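Local coordinates for RagB/SusD family nutrient uptake outer membrane protein (Bacteroides thetaiotaomicron, PDB 7KV2) that probably binds beta-glucans at the outer surface of this gut bacterium and helps in their uptake across the outer membrane, at residues A[304-316]-A[341-353]. Residues are numbered along the deposited sequence; the frame is centred on the assembly and turned at random.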
loop_
_atom_site.group_PDB
_atom_site.type_symbol
_atom_site.label_atom_id
_atom_site.label_comp_id
_atom_site.label_asym_id
_atom_site.label_seq_id
_atom_site.Cartn_x
_atom_site.Cartn_y
_atom_site.Cartn_z
ATOM N N SER A 304 16.717 -2.228 -0.461
ATOM C CA SER A 304 17.760 -2.891 -1.279
ATOM C C SER A 304 19.012 -3.130 -0.448
ATOM O O SER A 304 19.189 -2.529 0.618
ATOM C CB SER A 304 17.959 -2.078 -2.502
ATOM O OG SER A 304 16.725 -2.065 -3.236
ATOM N N PRO A 305 19.869 -4.070 -0.869
ATOM C CA PRO A 305 20.965 -4.553 -0.029
ATOM C C PRO A 305 21.983 -3.427 0.193
ATOM O O PRO A 305 22.307 -2.651 -0.677
ATOM C CB PRO A 305 21.631 -5.697 -0.778
ATOM C CG PRO A 305 20.732 -5.967 -1.957
ATOM C CD PRO A 305 19.816 -4.771 -2.159
ATOM N N TYR A 306 22.470 -3.360 1.424
ATOM C CA TYR A 306 23.440 -2.339 1.856
ATOM C C TYR A 306 24.793 -2.601 1.181
ATOM O O TYR A 306 25.341 -3.749 1.266
ATOM C CB TYR A 306 23.524 -2.376 3.382
ATOM C CG TYR A 306 24.194 -1.174 4.012
ATOM C CD1 TYR A 306 23.737 0.103 3.785
ATOM C CD2 TYR A 306 25.266 -1.345 4.894
ATOM C CE1 TYR A 306 24.313 1.205 4.406
ATOM C CE2 TYR A 306 25.839 -0.262 5.528
ATOM C CZ TYR A 306 25.351 1.004 5.301
ATOM O OH TYR A 306 25.905 2.079 5.915
ATOM N N ILE A 307 25.300 -1.567 0.510
ATOM C CA ILE A 307 26.604 -1.542 -0.208
ATOM C C ILE A 307 26.670 -2.735 -1.173
ATOM O O ILE A 307 27.742 -3.383 -1.334
ATOM C CB ILE A 307 27.793 -1.456 0.747
ATOM C CG1 ILE A 307 27.450 -0.585 1.969
ATOM C CG2 ILE A 307 29.008 -0.945 -0.004
ATOM C CD1 ILE A 307 28.581 -0.483 2.979
ATOM N N TRP A 308 25.536 -3.007 -1.818
ATOM C CA TRP A 308 25.508 -3.865 -3.036
ATOM C C TRP A 308 26.419 -3.246 -4.092
ATOM O O TRP A 308 26.435 -2.030 -4.272
ATOM C CB TRP A 308 24.073 -3.995 -3.549
ATOM C CG TRP A 308 23.960 -4.849 -4.768
ATOM C CD1 TRP A 308 23.867 -4.415 -6.054
ATOM C CD2 TRP A 308 23.948 -6.282 -4.815
ATOM N NE1 TRP A 308 23.736 -5.492 -6.894
ATOM C CE2 TRP A 308 23.811 -6.647 -6.177
ATOM C CE3 TRP A 308 23.954 -7.294 -3.856
ATOM C CZ2 TRP A 308 23.761 -7.979 -6.580
ATOM C CZ3 TRP A 308 23.886 -8.608 -4.258
ATOM C CH2 TRP A 308 23.829 -8.943 -5.611
ATOM N N PRO A 309 27.204 -4.061 -4.829
ATOM C CA PRO A 309 27.906 -3.540 -6.007
ATOM C C PRO A 309 26.929 -3.175 -7.155
ATOM O O PRO A 309 26.559 -4.037 -7.933
ATOM C CB PRO A 309 28.854 -4.700 -6.323
ATOM C CG PRO A 309 28.124 -5.943 -5.839
ATOM C CD PRO A 309 27.457 -5.486 -4.556
ATOM N N ASN A 310 26.575 -1.898 -7.218
ATOM C CA ASN A 310 25.676 -1.267 -8.217
ATOM C C ASN A 310 25.943 -1.850 -9.622
ATOM O O ASN A 310 27.109 -1.839 -10.104
ATOM C CB ASN A 310 25.816 0.250 -8.191
ATOM C CG ASN A 310 24.978 0.908 -7.128
ATOM O OD1 ASN A 310 24.331 0.223 -6.333
ATOM N ND2 ASN A 310 24.998 2.230 -7.117
ATOM N N GLY A 311 24.884 -2.334 -10.250
ATOM C CA GLY A 311 24.893 -2.861 -11.630
ATOM C C GLY A 311 25.037 -4.358 -11.684
ATOM O O GLY A 311 24.637 -4.940 -12.729
ATOM N N THR A 312 25.570 -5.007 -10.637
ATOM C CA THR A 312 25.649 -6.482 -10.556
ATOM C C THR A 312 24.222 -7.062 -10.609
ATOM O O THR A 312 23.361 -6.659 -9.766
ATOM C CB THR A 312 26.463 -6.939 -9.341
ATOM O OG1 THR A 312 27.779 -6.391 -9.453
ATOM C CG2 THR A 312 26.592 -8.437 -9.233
ATOM N N ASP A 313 23.931 -7.901 -11.605
ATOM C CA ASP A 313 22.565 -8.445 -11.835
ATOM C C ASP A 313 21.569 -7.287 -12.026
ATOM O O ASP A 313 20.346 -7.507 -11.822
ATOM C CB ASP A 313 22.154 -9.387 -10.681
ATOM C CG ASP A 313 20.991 -10.306 -11.030
ATOM O OD1 ASP A 313 20.925 -10.732 -12.188
ATOM O OD2 ASP A 313 20.109 -10.552 -10.160
ATOM N N ASN A 314 22.019 -6.113 -12.514
ATOM C CA ASN A 314 21.148 -4.959 -12.821
ATOM C C ASN A 314 20.341 -4.577 -11.580
ATOM O O ASN A 314 19.258 -4.060 -11.728
ATOM C CB ASN A 314 20.207 -5.230 -13.993
ATOM C CG ASN A 314 20.955 -5.238 -15.315
ATOM O OD1 ASN A 314 20.624 -6.025 -16.189
ATOM N ND2 ASN A 314 21.907 -4.339 -15.489
ATOM N N HIS A 315 20.923 -4.782 -10.411
ATOM C CA HIS A 315 20.362 -4.275 -9.132
ATOM C C HIS A 315 21.313 -3.241 -8.578
ATOM O O HIS A 315 22.561 -3.416 -8.748
ATOM C CB HIS A 315 20.182 -5.439 -8.142
ATOM C CG HIS A 315 18.973 -6.280 -8.397
ATOM N ND1 HIS A 315 18.863 -7.150 -9.468
ATOM C CD2 HIS A 315 17.803 -6.352 -7.724
ATOM C CE1 HIS A 315 17.680 -7.745 -9.427
ATOM N NE2 HIS A 315 16.997 -7.286 -8.338
ATOM N N ASP A 316 20.752 -2.315 -7.803
ATOM C CA ASP A 316 21.492 -1.249 -7.086
ATOM C C ASP A 316 21.302 -1.426 -5.570
ATOM O O ASP A 316 20.448 -2.258 -5.113
ATOM C CB ASP A 316 21.061 0.122 -7.569
ATOM C CG ASP A 316 21.661 0.605 -8.892
ATOM O OD1 ASP A 316 22.445 -0.147 -9.535
ATOM O OD2 ASP A 316 21.303 1.730 -9.289
ATOM N N ALA A 341 9.641 -13.481 -8.330
ATOM C CA ALA A 341 9.191 -12.100 -8.564
ATOM C C ALA A 341 9.065 -11.374 -7.215
ATOM O O ALA A 341 8.989 -10.133 -7.215
ATOM C CB ALA A 341 7.876 -12.065 -9.267
ATOM N N THR A 342 8.940 -12.148 -6.141
ATOM C CA THR A 342 8.797 -11.622 -4.752
ATOM C C THR A 342 10.164 -11.599 -4.080
ATOM O O THR A 342 10.468 -10.598 -3.360
ATOM C CB THR A 342 7.788 -12.436 -3.931
ATOM O OG1 THR A 342 6.514 -12.337 -4.584
ATOM C CG2 THR A 342 7.707 -11.994 -2.490
ATOM N N CYS A 343 10.928 -12.678 -4.202
ATOM C CA CYS A 343 12.133 -12.948 -3.366
ATOM C C CYS A 343 13.355 -12.942 -4.286
ATOM O O CYS A 343 13.536 -13.890 -5.025
ATOM C CB CYS A 343 12.022 -14.305 -2.684
ATOM S SG CYS A 343 10.462 -14.644 -1.847
ATOM N N TRP A 344 14.161 -11.887 -4.256
ATOM C CA TRP A 344 15.382 -11.780 -5.077
ATOM C C TRP A 344 16.514 -12.311 -4.206
ATOM O O TRP A 344 16.725 -11.776 -3.124
ATOM C CB TRP A 344 15.625 -10.354 -5.573
ATOM C CG TRP A 344 16.967 -10.192 -6.206
ATOM C CD1 TRP A 344 17.465 -10.886 -7.275
ATOM C CD2 TRP A 344 17.997 -9.283 -5.805
ATOM N NE1 TRP A 344 18.731 -10.452 -7.578
ATOM C CE2 TRP A 344 19.073 -9.450 -6.702
ATOM C CE3 TRP A 344 18.086 -8.285 -4.831
ATOM C CZ2 TRP A 344 20.269 -8.753 -6.566
ATOM C CZ3 TRP A 344 19.249 -7.549 -4.743
ATOM C CH2 TRP A 344 20.327 -7.781 -5.595
ATOM N N ASN A 345 17.117 -13.428 -4.615
ATOM C CA ASN A 345 18.205 -14.094 -3.866
ATOM C C ASN A 345 19.519 -13.383 -4.187
ATOM O O ASN A 345 20.350 -13.891 -5.023
ATOM C CB ASN A 345 18.224 -15.591 -4.192
ATOM C CG ASN A 345 19.022 -16.393 -3.189
ATOM O OD1 ASN A 345 19.814 -15.840 -2.432
ATOM N ND2 ASN A 345 18.769 -17.698 -3.161
ATOM N N ALA A 346 19.736 -12.246 -3.542
ATOM C CA ALA A 346 20.932 -11.412 -3.717
ATOM C C ALA A 346 22.173 -12.243 -3.423
ATOM O O ALA A 346 23.177 -12.076 -4.160
ATOM C CB ALA A 346 20.881 -10.220 -2.804
ATOM N N GLN A 347 22.162 -13.026 -2.338
ATOM C CA GLN A 347 23.388 -13.770 -1.945
ATOM C C GLN A 347 23.704 -14.832 -3.000
ATOM O O GLN A 347 24.882 -14.943 -3.358
ATOM C CB GLN A 347 23.302 -14.420 -0.567
ATOM C CG GLN A 347 24.646 -14.958 -0.086
ATOM C CD GLN A 347 25.720 -13.889 -0.072
ATOM O OE1 GLN A 347 25.540 -12.817 0.503
ATOM N NE2 GLN A 347 26.846 -14.199 -0.693
ATOM N N ALA A 348 22.702 -15.552 -3.510
ATOM C CA ALA A 348 22.913 -16.597 -4.548
ATOM C C ALA A 348 23.564 -15.962 -5.774
ATOM O O ALA A 348 24.459 -16.592 -6.410
ATOM C CB ALA A 348 21.612 -17.281 -4.890
ATOM N N VAL A 349 23.173 -14.734 -6.111
ATOM C CA VAL A 349 23.736 -13.988 -7.275
ATOM C C VAL A 349 25.250 -13.802 -7.077
ATOM O O VAL A 349 26.044 -14.088 -8.009
ATOM C CB VAL A 349 23.005 -12.645 -7.455
ATOM C CG1 VAL A 349 23.764 -11.702 -8.359
ATOM C CG2 VAL A 349 21.570 -12.859 -7.932
ATOM N N LEU A 350 25.660 -13.359 -5.897
ATOM C CA LEU A 350 27.098 -13.162 -5.644
ATOM C C LEU A 350 27.826 -14.518 -5.556
ATOM O O LEU A 350 28.971 -14.568 -6.006
ATOM C CB LEU A 350 27.272 -12.320 -4.380
ATOM C CG LEU A 350 26.701 -10.897 -4.437
ATOM C CD1 LEU A 350 27.190 -10.078 -3.257
ATOM C CD2 LEU A 350 27.049 -10.166 -5.719
ATOM N N ASP A 351 27.239 -15.541 -4.935
ATOM C CA ASP A 351 27.831 -16.898 -4.809
ATOM C C ASP A 351 28.142 -17.383 -6.224
ATOM O O ASP A 351 29.266 -17.872 -6.446
ATOM C CB ASP A 351 26.914 -17.910 -4.107
ATOM C CG ASP A 351 26.639 -17.628 -2.642
ATOM O OD1 ASP A 351 27.392 -16.846 -2.054
ATOM O OD2 ASP A 351 25.661 -18.194 -2.097
ATOM N N ALA A 352 27.209 -17.195 -7.156
ATOM C CA ALA A 352 27.358 -17.628 -8.566
ATOM C C ALA A 352 28.509 -16.850 -9.211
ATOM O O ALA A 352 29.423 -17.488 -9.803
ATOM C CB ALA A 352 26.072 -17.435 -9.325
ATOM N N HIS A 353 28.447 -15.521 -9.108
ATOM C CA HIS A 353 29.473 -14.578 -9.604
ATOM C C HIS A 353 30.873 -15.005 -9.155
ATOM O O HIS A 353 31.796 -14.940 -9.998
ATOM C CB HIS A 353 29.237 -13.159 -9.107
ATOM C CG HIS A 353 30.267 -12.244 -9.658
ATOM N ND1 HIS A 353 31.482 -12.048 -9.030
ATOM C CD2 HIS A 353 30.296 -11.553 -10.818
ATOM C CE1 HIS A 353 32.196 -11.212 -9.748
ATOM N NE2 HIS A 353 31.493 -10.897 -10.864
#
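The indole of Trp344 carries the imidazole of His315 flat on one face, their planes 5° apart and the imidazole centroid 3.5 Å from that of the six-membered ring of Trp344, while Ala346 CA lies over the rim of the other face. Its edge is taken up by Trp308, the third member of this aromatic cluster, and by Pro305, a compact apolar ring whose CG packs 3.5 Å from Trp344 CZ3. Trp308 receives that edge on its own face in a T-shaped pair with planes at 70°, and Pro309 CD lies over the rim of the opposite face. The cluster joins the loop after helix 299-303 to strand 343-345 and the start of helix 346-355, within the SusD-family part of the chain. Trp344 reaches the loop because its chi1 of 170° sets CG opposite the backbone N; its NE1 donates to Asp313 OD2 over 2.9 Å, tilted somewhat out of the ring plane. Were Trp344 replaced by an alanine, the Asp313 carboxylate would probably lose its indole donor and a gap open between His315 and Trp308. Imidazole suits the stack because it is flat and its two nitrogens reach different partners: ND1 donates to Asp313 O, holding the ring's rotation, while NE2 is hydrogen-bonded to Glu376 OE1. At the edge of Trp308 lie Val349 CG1 and Ala346 O; Leu350 CD2 comes in obliquely, 3.4 Å from Trp308 CH2. Asn345, at the N-cap, accepts from Ala348 N with its OD1. Thr312 O accepts two donors from opposite faces of its carbonyl plane, His315 N and Trp308 NE1, the latter at 3.1 Å.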